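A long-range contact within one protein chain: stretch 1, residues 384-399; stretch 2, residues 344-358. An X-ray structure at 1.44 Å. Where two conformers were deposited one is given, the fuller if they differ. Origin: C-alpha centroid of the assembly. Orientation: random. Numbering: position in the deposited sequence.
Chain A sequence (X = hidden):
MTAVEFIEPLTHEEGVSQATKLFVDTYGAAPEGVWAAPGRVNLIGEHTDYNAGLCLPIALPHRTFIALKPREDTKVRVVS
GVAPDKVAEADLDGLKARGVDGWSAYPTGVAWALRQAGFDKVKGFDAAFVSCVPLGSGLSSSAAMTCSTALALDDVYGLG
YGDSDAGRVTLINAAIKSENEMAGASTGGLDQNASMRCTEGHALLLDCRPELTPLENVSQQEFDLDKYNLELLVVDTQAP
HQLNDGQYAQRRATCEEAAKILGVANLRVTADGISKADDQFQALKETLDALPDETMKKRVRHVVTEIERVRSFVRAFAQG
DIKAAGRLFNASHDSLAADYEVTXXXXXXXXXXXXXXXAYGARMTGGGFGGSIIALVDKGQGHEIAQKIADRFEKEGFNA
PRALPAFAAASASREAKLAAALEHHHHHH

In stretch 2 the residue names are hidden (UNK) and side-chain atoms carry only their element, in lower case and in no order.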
# COMPACT_ATOMS: atom_id res chain seq x y z
N GLU A 384 24.86 3.74 1.51
CA GLU A 384 25.57 5.00 1.17
C GLU A 384 24.57 6.05 0.75
O GLU A 384 24.68 7.19 1.19
CB GLU A 384 26.48 4.78 -0.03
CG GLU A 384 27.23 6.02 -0.48
CD GLU A 384 28.59 5.60 -1.03
OE1 GLU A 384 28.63 5.42 -2.25
OE2 GLU A 384 29.54 5.31 -0.22
N ILE A 385 23.60 5.67 -0.10
CA ILE A 385 22.63 6.66 -0.63
C ILE A 385 21.69 7.09 0.49
O ILE A 385 21.40 8.28 0.60
CB ILE A 385 21.90 6.10 -1.85
CG1 ILE A 385 22.88 5.93 -3.03
CG2 ILE A 385 20.72 7.01 -2.24
CD1 ILE A 385 22.32 5.13 -4.18
N ALA A 386 21.24 6.18 1.33
CA ALA A 386 20.41 6.52 2.51
C ALA A 386 21.15 7.51 3.40
O ALA A 386 20.57 8.49 3.84
CB ALA A 386 20.04 5.28 3.25
N GLN A 387 22.45 7.33 3.61
CA GLN A 387 23.19 8.25 4.48
C GLN A 387 23.37 9.62 3.80
O GLN A 387 23.29 10.64 4.50
CB GLN A 387 24.53 7.61 4.83
CG GLN A 387 25.29 8.44 5.87
CD GLN A 387 24.50 8.53 7.15
OE1 GLN A 387 24.28 7.50 7.84
NE2 GLN A 387 24.04 9.75 7.46
N LYS A 388 23.59 9.62 2.47
CA LYS A 388 23.59 10.90 1.73
C LYS A 388 22.25 11.62 1.90
O LYS A 388 22.24 12.86 2.06
CB LYS A 388 23.96 10.65 0.27
CG LYS A 388 25.44 10.39 0.09
CD LYS A 388 25.82 10.10 -1.32
CE LYS A 388 27.32 10.03 -1.48
NZ LYS A 388 27.68 9.48 -2.80
N ILE A 389 21.12 10.90 1.83
CA ILE A 389 19.82 11.58 2.03
C ILE A 389 19.75 12.11 3.47
O ILE A 389 19.35 13.27 3.61
CB ILE A 389 18.69 10.61 1.72
CG1 ILE A 389 18.69 10.24 0.24
CG2 ILE A 389 17.38 11.15 2.19
CD1 ILE A 389 17.88 9.01 -0.08
N ALA A 390 20.20 11.34 4.45
CA ALA A 390 20.18 11.73 5.89
C ALA A 390 21.03 12.99 6.08
O ALA A 390 20.54 13.95 6.75
CB ALA A 390 20.61 10.61 6.79
N ASP A 391 22.22 13.04 5.48
CA ASP A 391 23.13 14.21 5.67
C ASP A 391 22.44 15.41 5.05
O ASP A 391 22.38 16.48 5.66
CB ASP A 391 24.50 13.98 5.05
CG ASP A 391 25.43 13.10 5.83
OD1 ASP A 391 24.94 12.38 6.69
OD2 ASP A 391 26.71 13.30 5.67
N ARG A 392 21.84 15.22 3.86
CA ARG A 392 21.18 16.34 3.20
C ARG A 392 19.96 16.83 4.00
O ARG A 392 19.71 18.04 4.08
CB ARG A 392 20.75 15.91 1.81
CG ARG A 392 19.92 16.95 1.09
CD ARG A 392 20.65 18.27 0.80
NE ARG A 392 19.79 19.09 -0.06
CZ ARG A 392 19.64 18.91 -1.37
NH1 ARG A 392 20.27 17.97 -2.01
NH2 ARG A 392 18.79 19.62 -2.07
N PHE A 393 19.18 15.92 4.54
CA PHE A 393 18.02 16.27 5.38
C PHE A 393 18.48 17.16 6.54
O PHE A 393 17.79 18.14 6.85
CB PHE A 393 17.32 14.99 5.80
CG PHE A 393 16.23 14.54 4.85
CD1 PHE A 393 16.36 14.70 3.49
CD2 PHE A 393 15.12 13.90 5.34
CE1 PHE A 393 15.35 14.28 2.63
CE2 PHE A 393 14.11 13.49 4.48
CZ PHE A 393 14.25 13.66 3.14
N GLU A 394 19.54 16.77 7.23
CA GLU A 394 20.06 17.56 8.35
C GLU A 394 20.45 18.96 7.86
O GLU A 394 20.09 19.93 8.50
CB GLU A 394 21.20 16.82 9.03
CG GLU A 394 21.71 17.61 10.22
CD GLU A 394 20.78 17.75 11.41
OE1 GLU A 394 19.68 17.13 11.39
OE2 GLU A 394 21.18 18.47 12.34
N LYS A 395 21.14 19.07 6.72
CA LYS A 395 21.48 20.40 6.16
C LYS A 395 20.20 21.21 5.92
O LYS A 395 20.26 22.39 6.11
CB LYS A 395 22.13 20.31 4.81
CG LYS A 395 23.62 20.27 4.81
CD LYS A 395 24.14 20.18 3.40
CE LYS A 395 24.70 21.47 2.88
NZ LYS A 395 25.37 21.18 1.59
N GLU A 396 19.12 20.55 5.48
CA GLU A 396 17.83 21.21 5.12
C GLU A 396 17.02 21.57 6.37
O GLU A 396 16.00 22.21 6.25
CB GLU A 396 16.98 20.28 4.24
CG GLU A 396 17.56 20.10 2.86
CD GLU A 396 17.54 21.30 1.92
OE1 GLU A 396 16.79 22.23 2.20
OE2 GLU A 396 18.31 21.29 0.89
N GLY A 397 17.37 21.06 7.53
CA GLY A 397 16.58 21.20 8.76
C GLY A 397 15.38 20.27 8.84
O GLY A 397 14.52 20.52 9.69
N PHE A 398 15.41 19.17 8.09
CA PHE A 398 14.32 18.16 8.08
C PHE A 398 14.52 17.17 9.23
O PHE A 398 15.64 16.97 9.69
CB PHE A 398 14.28 17.40 6.76
CG PHE A 398 14.05 18.20 5.51
CD1 PHE A 398 13.33 19.40 5.55
CD2 PHE A 398 14.43 17.70 4.27
CE1 PHE A 398 13.04 20.10 4.39
CE2 PHE A 398 14.14 18.43 3.11
CZ PHE A 398 13.46 19.63 3.18
N ASN A 399 13.43 16.55 9.67
CA ASN A 399 13.49 15.36 10.55
C ASN A 399 14.39 14.33 9.89
O ASN A 399 14.36 14.25 8.63
CB ASN A 399 12.12 14.69 10.77
CG ASN A 399 11.05 15.64 11.25
OD1 ASN A 399 11.37 16.61 11.94
ND2 ASN A 399 9.79 15.34 10.92
N UNK A 344 6.23 16.57 -1.75
CA UNK A 344 6.62 17.57 -0.74
C UNK A 344 8.12 17.65 -0.84
O UNK A 344 8.76 16.73 -1.39
c UNK A 344 4.62 17.15 0.73
c UNK A 344 6.13 17.21 0.67
c UNK A 344 6.74 15.91 1.18
N UNK A 345 8.73 18.70 -0.26
CA UNK A 345 10.18 18.87 -0.44
C UNK A 345 10.98 17.66 0.01
O UNK A 345 11.98 17.38 -0.63
c UNK A 345 9.21 20.91 0.20
c UNK A 345 8.08 19.89 0.31
c UNK A 345 10.48 20.11 0.40
N UNK A 346 10.61 17.03 1.13
CA UNK A 346 11.40 15.90 1.64
C UNK A 346 11.44 14.80 0.57
O UNK A 346 12.47 14.13 0.41
c UNK A 346 10.97 16.43 4.09
o UNK A 346 9.62 17.83 5.45
o UNK A 346 9.00 17.60 3.34
c UNK A 346 9.77 17.34 4.30
c UNK A 346 10.85 15.41 2.97
N UNK A 347 10.29 14.49 -0.05
CA UNK A 347 10.28 13.44 -1.07
C UNK A 347 11.17 13.90 -2.24
O UNK A 347 11.95 13.09 -2.78
c UNK A 347 7.89 12.57 -0.60
c UNK A 347 6.51 12.57 -1.21
c UNK A 347 8.33 11.16 -0.19
c UNK A 347 8.88 13.17 -1.59
N UNK A 348 10.98 15.15 -2.69
CA UNK A 348 11.66 15.60 -3.94
C UNK A 348 13.17 15.66 -3.72
O UNK A 348 13.94 15.30 -4.60
o UNK A 348 9.27 15.60 -5.15
c UNK A 348 11.10 16.92 -4.43
c UNK A 348 9.66 16.75 -4.88
o UNK A 348 9.00 17.77 -4.93
N UNK A 349 13.58 16.11 -2.55
CA UNK A 349 15.03 16.22 -2.23
C UNK A 349 15.65 14.82 -2.04
O UNK A 349 16.71 14.55 -2.62
c UNK A 349 14.92 18.59 -1.42
c UNK A 349 16.68 17.00 -0.50
c UNK A 349 15.24 17.16 -1.04
c UNK A 349 14.77 19.55 -0.25
N UNK A 350 14.95 13.90 -1.40
CA UNK A 350 15.47 12.53 -1.28
C UNK A 350 15.67 11.96 -2.69
O UNK A 350 16.66 11.29 -2.93
c UNK A 350 14.55 11.68 -0.46
N UNK A 351 14.65 12.10 -3.54
CA UNK A 351 14.76 11.60 -4.91
C UNK A 351 15.94 12.23 -5.64
O UNK A 351 16.68 11.52 -6.34
c UNK A 351 12.42 10.85 -5.21
c UNK A 351 13.64 11.79 -7.15
c UNK A 351 13.43 11.86 -5.66
N UNK A 352 16.11 13.56 -5.53
CA UNK A 352 17.21 14.24 -6.24
C UNK A 352 18.56 13.66 -5.73
O UNK A 352 19.48 13.45 -6.55
c UNK A 352 17.98 16.48 -7.01
o UNK A 352 18.86 17.23 -6.55
o UNK A 352 17.79 16.20 -8.22
c UNK A 352 17.15 15.73 -5.99
N UNK A 353 18.70 13.49 -4.43
CA UNK A 353 19.94 12.92 -3.86
C UNK A 353 20.20 11.52 -4.43
O UNK A 353 21.32 11.23 -4.87
c UNK A 353 19.87 14.30 -1.77
c UNK A 353 21.11 12.19 -1.77
c UNK A 353 19.92 12.91 -2.33
N UNK A 354 19.16 10.71 -4.54
CA UNK A 354 19.32 9.35 -5.06
C UNK A 354 19.79 9.46 -6.52
O UNK A 354 20.68 8.71 -6.95
c UNK A 354 18.05 8.62 -4.89
N UNK A 355 19.11 10.31 -7.28
CA UNK A 355 19.42 10.44 -8.74
C UNK A 355 20.87 10.90 -8.94
O UNK A 355 21.53 10.41 -9.84
c UNK A 355 18.48 11.40 -9.45
n UNK A 355 12.60 11.41 -10.54
c UNK A 355 16.18 11.84 -10.22
c UNK A 355 17.06 10.82 -9.61
c UNK A 355 13.76 11.99 -10.65
n UNK A 355 14.81 11.32 -10.28
n UNK A 355 13.85 13.20 -11.13
N UNK A 356 21.32 11.85 -8.10
CA UNK A 356 22.64 12.49 -8.22
C UNK A 356 23.74 11.49 -7.82
O UNK A 356 24.89 11.68 -8.28
c UNK A 356 21.92 16.19 -7.33
c UNK A 356 22.66 13.78 -7.41
n UNK A 356 20.60 16.84 -9.31
c UNK A 356 21.33 17.34 -8.12
c UNK A 356 22.02 14.94 -8.15
N UNK A 357 23.38 10.43 -7.09
CA UNK A 357 24.33 9.51 -6.45
C UNK A 357 24.19 8.12 -7.04
O UNK A 357 24.48 7.16 -6.35
o UNK A 357 26.00 11.12 -4.48
c UNK A 357 24.20 9.60 -4.94
c UNK A 357 24.78 10.93 -4.46
n UNK A 357 23.93 11.89 -4.12
N UNK A 358 23.72 8.03 -8.29
CA UNK A 358 23.88 6.80 -9.08
C UNK A 358 22.65 5.93 -9.14
O UNK A 358 22.76 4.85 -9.72
O HOH W 1 10.71 16.83 7.70
O HOH W 2 18.06 19.23 -4.81
O HOH W 3 26.79 7.18 -3.98

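Position 344 has three side-chain carbons, one carrying the other two: Val344, at the N-cap and out of reach of stretch 1. At 345 three carbons close a ring onto the backbone N and touch Phe398: Pro345. The first turn of a helix has no need of its missing NH, and its CB lies 4.1 Å from Phe398 CZ. Position 346 has three carbons, the third bearing two oxygens, and they lie over the face of Phe398: Glu346. Its CG is 3.7 Å from the ring centroid, a CH-pi contact, while OE2 accepts from a water that also bonds weakly to Asn399 N.

Position 347, four carbons forked at the second, is Leu347, buried but pointing away from stretch 1. Position 348, two carbons ending in two oxygens, is Asp348, also out of reach. At 349 four carbons fork at the first, one arm two carbons long, and touch Phe398 and Arg392: Ile349. Its CD1 meets the edge of Phe398 (3.6 Å to Phe398 CE2), and its CG2 covers one face of the Arg392 guanidinium, lying 3.6 Å from Arg392 CG.

A single carbon at 350, packed against Ile389, marks Ala350, where the helices come close: its CA is 5.5 Å from Ile389 CA, and its CB 3.9 Å from Ile389 CG2. Position 351, one carbon carrying two, is Val351, directed away. Position 352, two carbons and two oxygens, is Asp352; its OD2 shares a water with Arg392 NH2. Position 353 again has one carbon carrying two, against Ile389 and Lys388: Val353, a compact apolar group whose CG1 lies 3.7 Å from Ile389 CG1 and 3.8 Å from Lys388 CB.

The lone carbon of 354, near Ile385, gives Ala354, its CB 4.1 Å from Ile385 CG2. Three carbons, a nitrogen and a carbon with two more nitrogens make 355 Arg355, pointing away and bonded elsewhere in the structure. At 356 four carbons in a row end in a nitrogen: Lys356, exposed, its NZ salt-bridged to Asp352 OD1 at 3.1 Å. At 357 the second carbon carries one oxygen and one nitrogen, within reach of Lys388: Asn357, just past the helix. Its ND2 donates to Val353 O (2.8 Å), and OD1 accepts from Lys388 NZ (2.9 Å). Position 358 has no side chain: Gly358, whose backbone angles would jam a CB against the preceding carbonyl.

The helices cross at 134°, axes 9.2 Å apart at closest. Isoleucines of stretch 1 pack against alanines and Val353, Phe398 gathers Pro345, Glu346 and Ile349, and the single direct cross-stretch hydrogen bond, Lys388 to Asn357, joins water-mediated links in supplementing this largely apolar contact.

Stretch 2 (344-358) VPELDIAVDVARKNG
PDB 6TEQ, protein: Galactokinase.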